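Local coordinates for protein kynurenine formamidase (Bacillus anthracis, PDB 4CO9) that hydrolyses N-formyl-L-kynurenine to L-kynurenine and formate with two zinc ions per subunit, the second step of the kynurenine pathway of tryptophan degradation, at residues C[6-18]-C[199-211]. Numbering follows the deposited sequence.
Sequences SKWIDISQPLNND and ADGSPVRAVIRPI
Ile-9 and Ile-208 form an antiparallel hydrogen-bonded pair, Ile-9 N to Ile-208 O at 2.6 Å and Ile-208 N to Ile-9 O at 2.9 Å. Next to it, Asp-10 and Val-207 make a non-hydrogen-bonded pair. Packing is tight where the segments are buried: the CD1 methyl of Ile-11 meets Ile-208 CG2 (3.8 Å), one side chain lying across the other, and Ile-11 CG1 rests against Ala-206 CB. Ala-206 O is gripped from opposite faces of its carbonyl plane by Ile-11 N and Ser-12 OG. Arg-205, bent at chi2 (69°), makes a two-pronged salt bridge with Asp-10: NE reaches OD1 at 3.2 Å and NH2 reaches OD2 at 2.9 Å, both well out of the carboxylate plane. Ser-12 N binds OD1 from the other face, closing an Asx turn, while Arg-205 NH1 bonds to Pro-193 O of the second subunit. Trp-8 and Arg-209 are equally close: Arg-209 CB sits over the six-membered ring in a CH-pi contact (3.6 Å to the centroid), and the Arg-209 guanidinium turns a face to Trp-8 CZ2, its plane 26° from that of the ring. The solvent side is looser; Ser-6 OG only approaches Pro-210 CG (4.1 Å), and one water links Arg-209 NH1 to Ser-6 O. Strand 9-10, paired antiparallel with 207-210, is an outermost strand within this chain of the mixed sheet of this cyclase-superfamily fold, beside the dimer interface.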
# COMPACT_ATOMS: atom_id res chain seq x y z
N SER C 6 -8.91 7.77 18.05
CA SER C 6 -7.45 8.09 17.90
C SER C 6 -7.02 8.06 16.43
O SER C 6 -7.48 7.22 15.66
CB SER C 6 -6.60 7.11 18.71
OG SER C 6 -6.37 7.60 20.01
N LYS C 7 -6.14 8.97 16.04
CA LYS C 7 -5.71 9.07 14.65
C LYS C 7 -4.65 8.02 14.31
O LYS C 7 -3.85 7.63 15.15
CB LYS C 7 -5.15 10.46 14.37
CG LYS C 7 -6.17 11.57 14.39
CD LYS C 7 -5.52 12.87 13.91
CE LYS C 7 -6.49 14.03 13.88
NZ LYS C 7 -5.83 15.26 13.36
N TRP C 8 -4.67 7.59 13.05
CA TRP C 8 -3.59 6.81 12.49
C TRP C 8 -2.34 7.67 12.39
O TRP C 8 -2.43 8.85 12.05
CB TRP C 8 -3.99 6.27 11.11
CG TRP C 8 -5.07 5.30 11.23
CD1 TRP C 8 -6.41 5.53 11.10
CD2 TRP C 8 -4.93 3.93 11.61
NE1 TRP C 8 -7.11 4.38 11.35
CE2 TRP C 8 -6.23 3.38 11.68
CE3 TRP C 8 -3.83 3.11 11.90
CZ2 TRP C 8 -6.46 2.06 11.99
CZ3 TRP C 8 -4.06 1.79 12.21
CH2 TRP C 8 -5.37 1.28 12.26
N ILE C 9 -1.20 7.09 12.71
CA ILE C 9 0.10 7.74 12.65
C ILE C 9 0.95 7.10 11.56
O ILE C 9 1.12 5.90 11.54
CB ILE C 9 0.85 7.60 13.99
CG1 ILE C 9 0.02 8.21 15.12
CG2 ILE C 9 2.22 8.26 13.94
CD1 ILE C 9 0.46 7.72 16.49
N ASP C 10 1.50 7.93 10.68
CA ASP C 10 2.38 7.47 9.60
C ASP C 10 3.72 7.01 10.17
O ASP C 10 4.39 7.77 10.88
CB ASP C 10 2.58 8.62 8.61
CG ASP C 10 3.20 8.19 7.29
OD1 ASP C 10 3.46 6.98 7.08
OD2 ASP C 10 3.43 9.08 6.44
N ILE C 11 4.11 5.77 9.88
CA ILE C 11 5.45 5.29 10.23
C ILE C 11 6.22 4.82 8.99
O ILE C 11 7.07 3.93 9.07
CB ILE C 11 5.42 4.21 11.33
CG1 ILE C 11 4.57 3.00 10.92
CG2 ILE C 11 4.89 4.81 12.62
CD1 ILE C 11 4.88 1.75 11.73
N SER C 12 5.92 5.44 7.85
CA SER C 12 6.56 5.12 6.58
C SER C 12 7.58 6.19 6.19
O SER C 12 7.43 7.36 6.53
CB SER C 12 5.52 5.01 5.48
OG SER C 12 4.50 4.08 5.80
N GLN C 13 8.61 5.77 5.47
CA GLN C 13 9.59 6.70 4.91
C GLN C 13 9.04 7.39 3.65
O GLN C 13 8.51 6.72 2.78
CB GLN C 13 10.89 5.96 4.57
CG GLN C 13 11.64 5.42 5.77
CD GLN C 13 12.96 4.78 5.43
OE1 GLN C 13 13.22 4.43 4.28
NE2 GLN C 13 13.81 4.62 6.43
N PRO C 14 9.20 8.72 3.54
CA PRO C 14 8.75 9.37 2.33
C PRO C 14 9.50 8.85 1.11
O PRO C 14 10.73 8.71 1.16
CB PRO C 14 9.07 10.85 2.57
CG PRO C 14 9.09 11.00 4.04
CD PRO C 14 9.64 9.69 4.57
N LEU C 15 8.75 8.56 0.06
CA LEU C 15 9.29 8.05 -1.18
C LEU C 15 9.44 9.20 -2.17
O LEU C 15 8.45 9.80 -2.58
CB LEU C 15 8.39 6.97 -1.77
CG LEU C 15 8.33 5.63 -1.02
CD1 LEU C 15 7.22 4.77 -1.63
CD2 LEU C 15 9.66 4.89 -1.08
N ASN C 16 10.67 9.49 -2.53
CA ASN C 16 11.00 10.52 -3.50
C ASN C 16 12.40 10.25 -4.05
O ASN C 16 13.10 9.33 -3.60
CB ASN C 16 10.90 11.91 -2.88
CG ASN C 16 11.76 12.04 -1.63
OD1 ASN C 16 12.98 11.82 -1.66
ND2 ASN C 16 11.12 12.36 -0.52
N ASN C 17 12.80 11.05 -5.03
CA ASN C 17 14.05 10.81 -5.73
C ASN C 17 15.29 10.90 -4.84
O ASN C 17 16.35 10.44 -5.25
CB ASN C 17 14.19 11.73 -6.94
CG ASN C 17 13.18 11.43 -8.05
OD1 ASN C 17 12.29 10.60 -7.91
ND2 ASN C 17 13.31 12.12 -9.16
N ASP C 18 15.17 11.47 -3.64
CA ASP C 18 16.29 11.55 -2.70
C ASP C 18 16.44 10.35 -1.77
O ASP C 18 17.42 10.28 -1.03
CB ASP C 18 16.15 12.81 -1.84
CG ASP C 18 16.17 14.10 -2.66
OD1 ASP C 18 16.86 14.13 -3.69
OD2 ASP C 18 15.48 15.06 -2.26
N ALA C 199 6.15 -10.86 -7.23
CA ALA C 199 7.23 -10.09 -6.63
C ALA C 199 7.85 -10.72 -5.39
O ALA C 199 7.24 -11.53 -4.70
CB ALA C 199 6.76 -8.66 -6.33
N ASP C 200 9.07 -10.25 -5.12
CA ASP C 200 9.90 -10.65 -4.02
C ASP C 200 9.63 -9.82 -2.76
O ASP C 200 10.27 -10.04 -1.74
CB ASP C 200 11.38 -10.50 -4.41
CG ASP C 200 11.73 -9.08 -4.93
OD1 ASP C 200 11.14 -8.63 -5.93
OD2 ASP C 200 12.62 -8.45 -4.34
N GLY C 201 8.70 -8.87 -2.84
CA GLY C 201 8.36 -8.00 -1.71
C GLY C 201 7.52 -6.86 -2.22
O GLY C 201 7.15 -6.85 -3.40
N SER C 202 7.18 -5.91 -1.35
CA SER C 202 6.36 -4.78 -1.77
C SER C 202 6.61 -3.59 -0.89
O SER C 202 6.70 -3.73 0.32
CB SER C 202 4.88 -5.12 -1.67
OG SER C 202 4.08 -4.01 -2.06
N PRO C 203 6.71 -2.39 -1.49
CA PRO C 203 6.56 -1.22 -0.63
C PRO C 203 5.18 -1.22 -0.00
O PRO C 203 4.22 -1.78 -0.58
CB PRO C 203 6.72 -0.02 -1.59
CG PRO C 203 6.55 -0.57 -2.94
CD PRO C 203 6.88 -2.04 -2.91
N VAL C 204 5.08 -0.62 1.17
CA VAL C 204 3.83 -0.53 1.91
C VAL C 204 3.70 0.84 2.53
O VAL C 204 4.69 1.57 2.68
CB VAL C 204 3.74 -1.58 3.04
CG1 VAL C 204 3.94 -2.99 2.49
CG2 VAL C 204 4.74 -1.29 4.16
N ARG C 205 2.46 1.21 2.86
CA ARG C 205 2.23 2.35 3.72
C ARG C 205 1.94 1.79 5.09
O ARG C 205 0.85 1.27 5.34
CB ARG C 205 1.07 3.21 3.24
CG ARG C 205 0.93 4.53 4.00
CD ARG C 205 2.09 5.45 3.66
NE ARG C 205 2.01 6.76 4.28
CZ ARG C 205 1.29 7.79 3.83
NH1 ARG C 205 0.52 7.68 2.76
NH2 ARG C 205 1.33 8.93 4.48
N ALA C 206 2.94 1.84 5.96
CA ALA C 206 2.79 1.40 7.32
C ALA C 206 2.28 2.55 8.17
O ALA C 206 2.87 3.64 8.17
CB ALA C 206 4.10 0.87 7.87
N VAL C 207 1.18 2.30 8.87
CA VAL C 207 0.61 3.24 9.82
C VAL C 207 0.21 2.50 11.10
O VAL C 207 -0.06 1.30 11.07
CB VAL C 207 -0.63 3.97 9.26
CG1 VAL C 207 -0.29 4.72 7.99
CG2 VAL C 207 -1.77 2.99 8.98
N ILE C 208 0.10 3.25 12.19
CA ILE C 208 -0.33 2.69 13.48
C ILE C 208 -1.30 3.62 14.21
O ILE C 208 -1.25 4.84 14.04
CB ILE C 208 0.88 2.41 14.42
CG1 ILE C 208 1.72 3.68 14.67
CG2 ILE C 208 1.72 1.28 13.86
CD1 ILE C 208 2.86 3.50 15.66
N ARG C 209 -2.17 3.02 15.02
CA ARG C 209 -3.10 3.74 15.85
C ARG C 209 -3.00 3.21 17.28
O ARG C 209 -3.10 2.00 17.49
CB ARG C 209 -4.51 3.52 15.32
CG ARG C 209 -5.59 4.27 16.08
CD ARG C 209 -6.92 4.17 15.37
NE ARG C 209 -7.44 2.82 15.36
CZ ARG C 209 -8.58 2.46 14.79
NH1 ARG C 209 -9.32 3.35 14.13
NH2 ARG C 209 -8.99 1.20 14.85
N PRO C 210 -2.84 4.11 18.26
CA PRO C 210 -2.71 3.65 19.66
C PRO C 210 -3.97 2.93 20.12
O PRO C 210 -5.07 3.35 19.75
CB PRO C 210 -2.45 4.92 20.46
CG PRO C 210 -2.62 6.07 19.53
CD PRO C 210 -2.71 5.57 18.13
N ILE C 211 -3.84 1.84 20.86
CA ILE C 211 -5.03 1.08 21.30
C ILE C 211 -5.83 1.84 22.36
O ILE C 211 -7.03 1.60 22.49
CB ILE C 211 -4.76 -0.32 21.90
CG1 ILE C 211 -4.28 -0.24 23.37
CG2 ILE C 211 -3.86 -1.16 21.02
CD1 ILE C 211 -3.11 0.69 23.64
OXT ILE C 211 -5.30 2.68 23.11
O HOH W 1 -9.05 6.12 14.02